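Local coordinates for protein dihydropteroate synthase (Mycobacterium smegmatis, PDB 6OMZ) that probably catalyses the condensation of para-aminobenzoate with 6-hydroxymethyl-7,8-dihydropterin diphosphate to give 7,8-dihydropteroate, the immediate precursor of folates, at residues D122-G125 with G126-P130; S150-A153 with D154-H157; A199-A202 with E203-W206. The protein carries 1 engineered substitution. One frame throughout, in Å; residues are numbered along the deposited sequence.

Contact 1: residues D122-G125 with G126-P130; sequences DVSG and GRADP. With PMM (pterin-6-yl-methyl-monophosphate), chain D; EDO (1,2-ethanediol), chain G.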
# COMPACT_ATOMS: atom_id res chain seq x y z
N ASP A 122 -4.67 -5.28 -2.93
CA ASP A 122 -5.14 -5.20 -4.32
C ASP A 122 -5.33 -3.75 -4.73
O ASP A 122 -6.33 -3.12 -4.36
CB ASP A 122 -6.44 -5.99 -4.44
CG ASP A 122 -6.97 -6.08 -5.86
OD1 ASP A 122 -6.41 -5.47 -6.80
OD2 ASP A 122 -7.98 -6.79 -6.01
N VAL A 123 -4.38 -3.21 -5.51
CA VAL A 123 -4.50 -1.81 -5.92
C VAL A 123 -5.70 -1.58 -6.84
O VAL A 123 -6.11 -0.43 -7.03
CB VAL A 123 -3.20 -1.28 -6.57
CG1 VAL A 123 -2.00 -1.41 -5.59
CG2 VAL A 123 -2.90 -1.97 -7.91
N SER A 124 -6.30 -2.63 -7.39
CA SER A 124 -7.51 -2.45 -8.16
C SER A 124 -8.78 -2.52 -7.32
O SER A 124 -9.87 -2.30 -7.85
CB SER A 124 -7.61 -3.49 -9.28
OG SER A 124 -7.97 -4.75 -8.72
N GLY A 125 -8.66 -2.85 -6.03
CA GLY A 125 -9.83 -3.00 -5.19
C GLY A 125 -10.80 -4.07 -5.64
O GLY A 125 -12.01 -3.91 -5.47
N GLY A 126 -10.29 -5.17 -6.21
CA GLY A 126 -11.12 -6.24 -6.71
C GLY A 126 -11.67 -6.06 -8.10
O GLY A 126 -12.37 -6.95 -8.60
N ARG A 127 -11.39 -4.93 -8.76
CA ARG A 127 -11.96 -4.69 -10.08
C ARG A 127 -11.14 -5.28 -11.22
O ARG A 127 -11.69 -5.51 -12.31
CB ARG A 127 -12.14 -3.18 -10.29
CG ARG A 127 -13.06 -2.55 -9.26
CD ARG A 127 -13.46 -1.14 -9.62
NE ARG A 127 -14.19 -1.06 -10.88
CZ ARG A 127 -15.51 -1.21 -11.00
NH1 ARG A 127 -16.25 -1.45 -9.92
NH2 ARG A 127 -16.09 -1.11 -12.19
N ALA A 128 -9.86 -5.58 -10.99
CA ALA A 128 -9.02 -6.07 -12.08
C ALA A 128 -9.32 -7.52 -12.39
O ALA A 128 -9.28 -7.93 -13.55
CB ALA A 128 -7.53 -5.90 -11.72
N ASP A 129 -9.63 -8.32 -11.37
CA ASP A 129 -9.81 -9.76 -11.54
C ASP A 129 -11.12 -10.20 -10.89
O ASP A 129 -11.21 -10.19 -9.65
CB ASP A 129 -8.61 -10.49 -10.93
CG ASP A 129 -8.52 -11.93 -11.38
OD1 ASP A 129 -9.59 -12.57 -11.51
OD2 ASP A 129 -7.39 -12.41 -11.63
N PRO A 130 -12.12 -10.61 -11.67
CA PRO A 130 -13.40 -11.04 -11.06
C PRO A 130 -13.26 -12.26 -10.16
O PRO A 130 -14.20 -12.56 -9.40
CB PRO A 130 -14.29 -11.34 -12.28
CG PRO A 130 -13.34 -11.67 -13.37
CD PRO A 130 -12.14 -10.78 -13.14
N5 PMM D . 1.02 2.28 -3.95
C6 PMM D . 1.72 1.48 -4.78
C7 PMM D . 1.58 0.11 -4.73
N8 PMM D . 0.75 -0.54 -3.90
N1 PMM D . -0.85 -0.41 -2.29
C2 PMM D . -1.62 0.31 -1.49
N2 PMM D . -2.54 -0.30 -0.73
N3 PMM D . -1.57 1.67 -1.42
C4 PMM D . -0.72 2.47 -2.17
O4 PMM D . -0.71 3.69 -2.03
C4A PMM D . 0.15 1.71 -3.09
C8A PMM D . 0.04 0.27 -3.10
C9 PMM D . 2.55 2.16 -5.83
O10 PMM D . 3.68 2.82 -5.20
PA PMM D . 5.18 2.22 -4.97
O1P PMM D . 5.91 3.28 -4.24
O2P PMM D . 5.08 0.93 -4.15
O3P PMM D . 5.79 1.91 -6.33
C1 EDO G . -15.19 -7.02 -5.00
O1 EDO G . -14.57 -7.68 -6.10
C2 EDO G . -14.46 -5.71 -4.69
O2 EDO G . -14.48 -4.86 -5.85
O HOH W 1 -8.40 -7.88 -8.51
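The carboxylate of Asp122 holds the turn that follows it through both oxygens. OD2 takes the backbone N-H of Gly126, with Asp122 OD2 to Gly126 N 2.8 Å and a bent N-H...O angle of 133°, the donor standing well above the carboxylate plane. OD1 stays nearer home: it accepts from Ser124 N, an Asx turn, and from the Ser124 hydroxyl, with Ser124 OG to Asp122 OD1 2.6 Å, both donors lying on the same face of the carboxylate. CG anti to the backbone N (chi1 -175°) puts the carboxylate beside the backbone N-H groups of Ser124 and Gly126. Ser124 OG passes the grip on, accepting from the next segment with Ser124 OG to Ala128 N 3.1 Å, so Asp122 positions the serine that in turn holds Ala128. Water 1 donates to Asp122 OD2 and weakly accepts from Asp129 N.

Two tight turns overlap here, a type I turn from Asp122 to Gly125 and a type I' turn from Ser124 to Arg127, the second closed by Arg127 N to Ser124 O at 3.2 Å. Gly125 and Gly126, both at positive phi, form the corner of the type I' turn. In this TIM-barrel enzyme they bend the chain just after strand 119-122 and send it toward helix 132-139, where Asp129 OD1 accepts from Gly131 N.

Nonpolar contact is slight but close: Ser124 CB lies 3.4 Å from Ala128 CB, tighter than usual. Val123 faces the other way, into the pterin pocket, and its CG1 comes within 3.3 Å of N8 of the bound pterin monophosphate. A 1,2-ethanediol, probably from the crystallisation liquor, donates from its O2 to Gly125 O at 2.7 Å.

Contact 2: residues S150-A153 with D154-H157; sequences SVDA and DHPH. With DMS (dimethyl sulfoxide), chain C.
A type I beta turn runs from Asp152 to His155, closed by His155 N to Asp152 O at 2.9 Å, and the chain folds back far enough to bring Ser150 beside Pro156, their CA atoms 5.0 Å apart. The Asp152 carboxylate spans this turn with both oxygens. OD1 accepts from the backbone with Asp154 N to Asp152 OD1 2.9 Å, the donor raised above the carboxylate plane. OD2 takes the imidazole N-H, with His155 ND1 to Asp152 OD2 only 2.6 Å. The two side chains lie side by side and point the same way, their planes 64° apart; OD2 sits at the ring edge, tilted 21° from the ring plane, and the N-H comes to it from well above the carboxylate plane. Asp152 CG lies anti to N (chi1 -179°), which puts the carboxylate beside the His155 ring and the N-H of Asp154.

This is a His-carboxylate pair stitched across a surface turn, in the long loop that leaves strand 143-146 of the TIM barrel and ends at helix 165-182. The carboxylate probably favours a protonated, positively charged His155. Asp154 brings a second acid near: its OD2 lies 4.3 Å from Asp152 OD1, and water 3, donating to both oxygens, probably eases the repulsion.

Farther back along the loop, the Ser150 hydroxyl sits between two acceptors, Pro156 O and the oxygen of a dimethyl sulfoxide probably left from the crystallisation liquor; which of them receives its proton is not settled. Ser150 OG also comes within 3.2 Å of Pro156 CB. Pro156 O is held independently by Trp148 NE1. At the turn, the Pro156 ring rests against the backbone, with CD 3.3 Å from Ala153 O. Water 2 accepts from Asp152 N and lies 2.6 Å from His155 O.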
# COMPACT_ATOMS: atom_id res chain seq x y z
N SER A 150 -10.43 3.57 -12.88
CA SER A 150 -9.65 3.29 -14.06
C SER A 150 -10.58 2.67 -15.11
O SER A 150 -10.52 1.47 -15.40
CB SER A 150 -8.47 2.37 -13.73
OG SER A 150 -7.55 2.30 -14.80
N VAL A 151 -11.45 3.50 -15.69
CA VAL A 151 -12.44 2.98 -16.63
C VAL A 151 -11.82 2.66 -17.99
O VAL A 151 -12.27 1.74 -18.68
CB VAL A 151 -13.60 3.97 -16.78
N ASP A 152 -10.78 3.39 -18.41
CA ASP A 152 -10.20 3.25 -19.74
C ASP A 152 -8.86 2.54 -19.60
O ASP A 152 -7.87 3.15 -19.18
CB ASP A 152 -10.05 4.62 -20.40
CG ASP A 152 -9.47 4.55 -21.81
OD1 ASP A 152 -9.14 3.44 -22.28
OD2 ASP A 152 -9.37 5.62 -22.44
N ALA A 153 -8.82 1.27 -19.99
CA ALA A 153 -7.58 0.51 -19.87
C ALA A 153 -6.47 1.06 -20.77
O ALA A 153 -5.29 0.79 -20.50
CB ALA A 153 -7.84 -0.97 -20.19
N ASP A 154 -6.82 1.81 -21.82
CA ASP A 154 -5.81 2.48 -22.63
C ASP A 154 -5.25 3.72 -21.96
O ASP A 154 -4.18 4.19 -22.37
CB ASP A 154 -6.37 2.86 -24.00
CG ASP A 154 -6.45 1.68 -24.96
OD1 ASP A 154 -5.62 0.75 -24.84
OD2 ASP A 154 -7.34 1.70 -25.83
N HIS A 155 -5.96 4.28 -20.97
CA HIS A 155 -5.49 5.44 -20.20
C HIS A 155 -5.74 5.21 -18.71
O HIS A 155 -6.46 5.98 -18.06
CB HIS A 155 -6.18 6.73 -20.63
CG HIS A 155 -6.11 7.02 -22.09
ND1 HIS A 155 -7.00 6.48 -22.99
CD2 HIS A 155 -5.30 7.84 -22.80
CE1 HIS A 155 -6.71 6.93 -24.20
NE2 HIS A 155 -5.69 7.76 -24.11
N PRO A 156 -5.14 4.18 -18.12
CA PRO A 156 -5.53 3.79 -16.76
C PRO A 156 -5.14 4.80 -15.69
O PRO A 156 -5.67 4.71 -14.57
CB PRO A 156 -4.83 2.44 -16.55
CG PRO A 156 -3.70 2.43 -17.50
CD PRO A 156 -4.07 3.31 -18.67
N HIS A 157 -4.28 5.77 -15.99
CA HIS A 157 -3.88 6.78 -15.02
C HIS A 157 -4.52 8.14 -15.27
O HIS A 157 -4.25 9.08 -14.52
CB HIS A 157 -2.36 6.95 -15.00
CG HIS A 157 -1.64 5.81 -14.33
ND1 HIS A 157 -1.21 4.70 -15.03
CD2 HIS A 157 -1.29 5.61 -13.04
CE1 HIS A 157 -0.63 3.86 -14.19
NE2 HIS A 157 -0.66 4.39 -12.98
S DMS C . -6.89 -1.16 -12.50
O DMS C . -6.32 -0.00 -13.25
C1 DMS C . -8.67 -1.25 -12.80
C2 DMS C . -6.39 -2.68 -13.36
O HOH W 2 -8.92 5.55 -17.20
O HOH W 3 -9.66 3.43 -25.05

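Contact 3: residues A199-A202 with E203-W206; sequences AKTA and EHNW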
# COMPACT_ATOMS: atom_id res chain seq x y z
N ALA A 199 -4.66 8.08 -10.47
CA ALA A 199 -5.65 8.88 -11.21
C ALA A 199 -6.21 9.98 -10.33
O ALA A 199 -7.40 10.27 -10.34
CB ALA A 199 -6.77 8.01 -11.79
N LYS A 200 -5.32 10.61 -9.57
CA LYS A 200 -5.67 11.69 -8.66
C LYS A 200 -4.59 12.75 -8.73
O LYS A 200 -3.41 12.42 -8.88
CB LYS A 200 -5.82 11.17 -7.21
CG LYS A 200 -6.97 10.16 -7.01
CD LYS A 200 -7.03 9.68 -5.54
CE LYS A 200 -8.09 8.58 -5.34
NZ LYS A 200 -7.57 7.27 -5.91
N THR A 201 -4.98 14.02 -8.63
CA THR A 201 -4.02 15.12 -8.59
C THR A 201 -3.48 15.31 -7.17
O THR A 201 -3.98 14.75 -6.20
CB THR A 201 -4.65 16.44 -9.03
OG1 THR A 201 -5.58 16.85 -8.02
CG2 THR A 201 -5.36 16.30 -10.38
N ALA A 202 -2.45 16.15 -7.06
CA ALA A 202 -1.94 16.52 -5.75
C ALA A 202 -3.04 17.12 -4.88
O ALA A 202 -3.15 16.79 -3.69
CB ALA A 202 -0.78 17.52 -5.89
N GLU A 203 -3.85 18.02 -5.45
CA GLU A 203 -4.91 18.64 -4.66
C GLU A 203 -5.96 17.63 -4.22
O GLU A 203 -6.51 17.73 -3.11
CB GLU A 203 -5.54 19.78 -5.45
CG GLU A 203 -4.64 21.00 -5.59
CD GLU A 203 -3.74 20.93 -6.83
OE1 GLU A 203 -3.66 19.85 -7.46
OE2 GLU A 203 -3.14 21.97 -7.17
N HIS A 204 -6.27 16.65 -5.07
CA HIS A 204 -7.14 15.55 -4.65
C HIS A 204 -6.55 14.84 -3.43
O HIS A 204 -7.26 14.55 -2.46
CB HIS A 204 -7.33 14.56 -5.79
CG HIS A 204 -8.15 15.08 -6.93
ND1 HIS A 204 -8.00 14.60 -8.21
CD2 HIS A 204 -9.11 16.03 -6.99
CE1 HIS A 204 -8.84 15.23 -9.02
NE2 HIS A 204 -9.52 16.11 -8.30
N ASN A 205 -5.25 14.54 -3.48
CA ASN A 205 -4.60 13.83 -2.38
C ASN A 205 -4.74 14.58 -1.06
O ASN A 205 -5.04 13.97 -0.02
CB ASN A 205 -3.12 13.60 -2.72
CG ASN A 205 -2.92 12.52 -3.76
OD1 ASN A 205 -3.86 11.84 -4.17
ND2 ASN A 205 -1.67 12.35 -4.18
N TRP A 206 -4.50 15.89 -1.07
CA TRP A 206 -4.52 16.64 0.18
C TRP A 206 -5.94 16.74 0.72
O TRP A 206 -6.15 16.71 1.94
CB TRP A 206 -3.91 18.03 -0.02
CG TRP A 206 -2.41 17.98 -0.27
CD1 TRP A 206 -1.75 18.44 -1.38
CD2 TRP A 206 -1.40 17.44 0.61
NE1 TRP A 206 -0.40 18.21 -1.25
CE2 TRP A 206 -0.16 17.60 -0.04
CE3 TRP A 206 -1.43 16.85 1.88
CZ2 TRP A 206 1.06 17.19 0.54
CZ3 TRP A 206 -0.22 16.44 2.46
CH2 TRP A 206 1.00 16.60 1.78
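Thr201 and His204 satisfy each other's backbone N-H groups in a capping box. It starts helix 202-210, which follows strand 190-193 of the TIM barrel, at the end of the loop carrying the pocket residue Phe198. Thr201, the N-cap, accepts through its hydroxyl with His204 N to Thr201 OG1 3.0 Å in a nearly straight bond. The return bond is also straight at its donor, Thr201 N to His204 ND1 being 3.1 Å at 172°, although Thr201 N lies 35° out of the imidazole plane. With OG1 held between N and carbonyl carbon (chi1 70°), the hydroxyl reaches over one face of the His204 ring, 3.2 Å above it and offset toward the rim; the edge of that ring meets Lys200 CA.

The carbonyls of the N-cap and of the first helical residue accept i+4 helical bonds: Thr201 O from Asn205 N at 3.0 Å, Ala202 O from Trp206 N at 3.1 Å, with Trp206 CD1 also 3.2 Å from Ala202 O. Ala202 N donates to a citrate, probably from the crystallisation liquor. Lys200 CB packs on Asn205 OD1, whose own donor is Gly197 N, while Lys200 NZ turns away to Gly195 O, Phe198 O and His147 ND1.

Because ND1 accepts from a backbone N-H, it is probably unprotonated, which would put the proton of a neutral His204 on NE2.

Overall arrangement
Following the chain, contact 1 (122-130) turns the link from strand 119-122 toward helix 132-139, contact 2 (150-157) folds the loop between strand 143-146 and helix 165-182, and contact 3 (199-206) ends the loop after strand 190-193 by starting helix 202-210. Each closes before the next opens; none nests or crosses. They thus serve three successive strand-to-helix connections of the barrel. Contacts 2 and 3 meet where His157 O packs on Ala199 CB at 3.9 Å; contact 1 stays about 6 Å from contact 2 between nearest atoms. Contact 1 supplies Val123 to the pterin pocket, whereas the side chain of Pro156 in contact 2 is about 13 Å from the ligand.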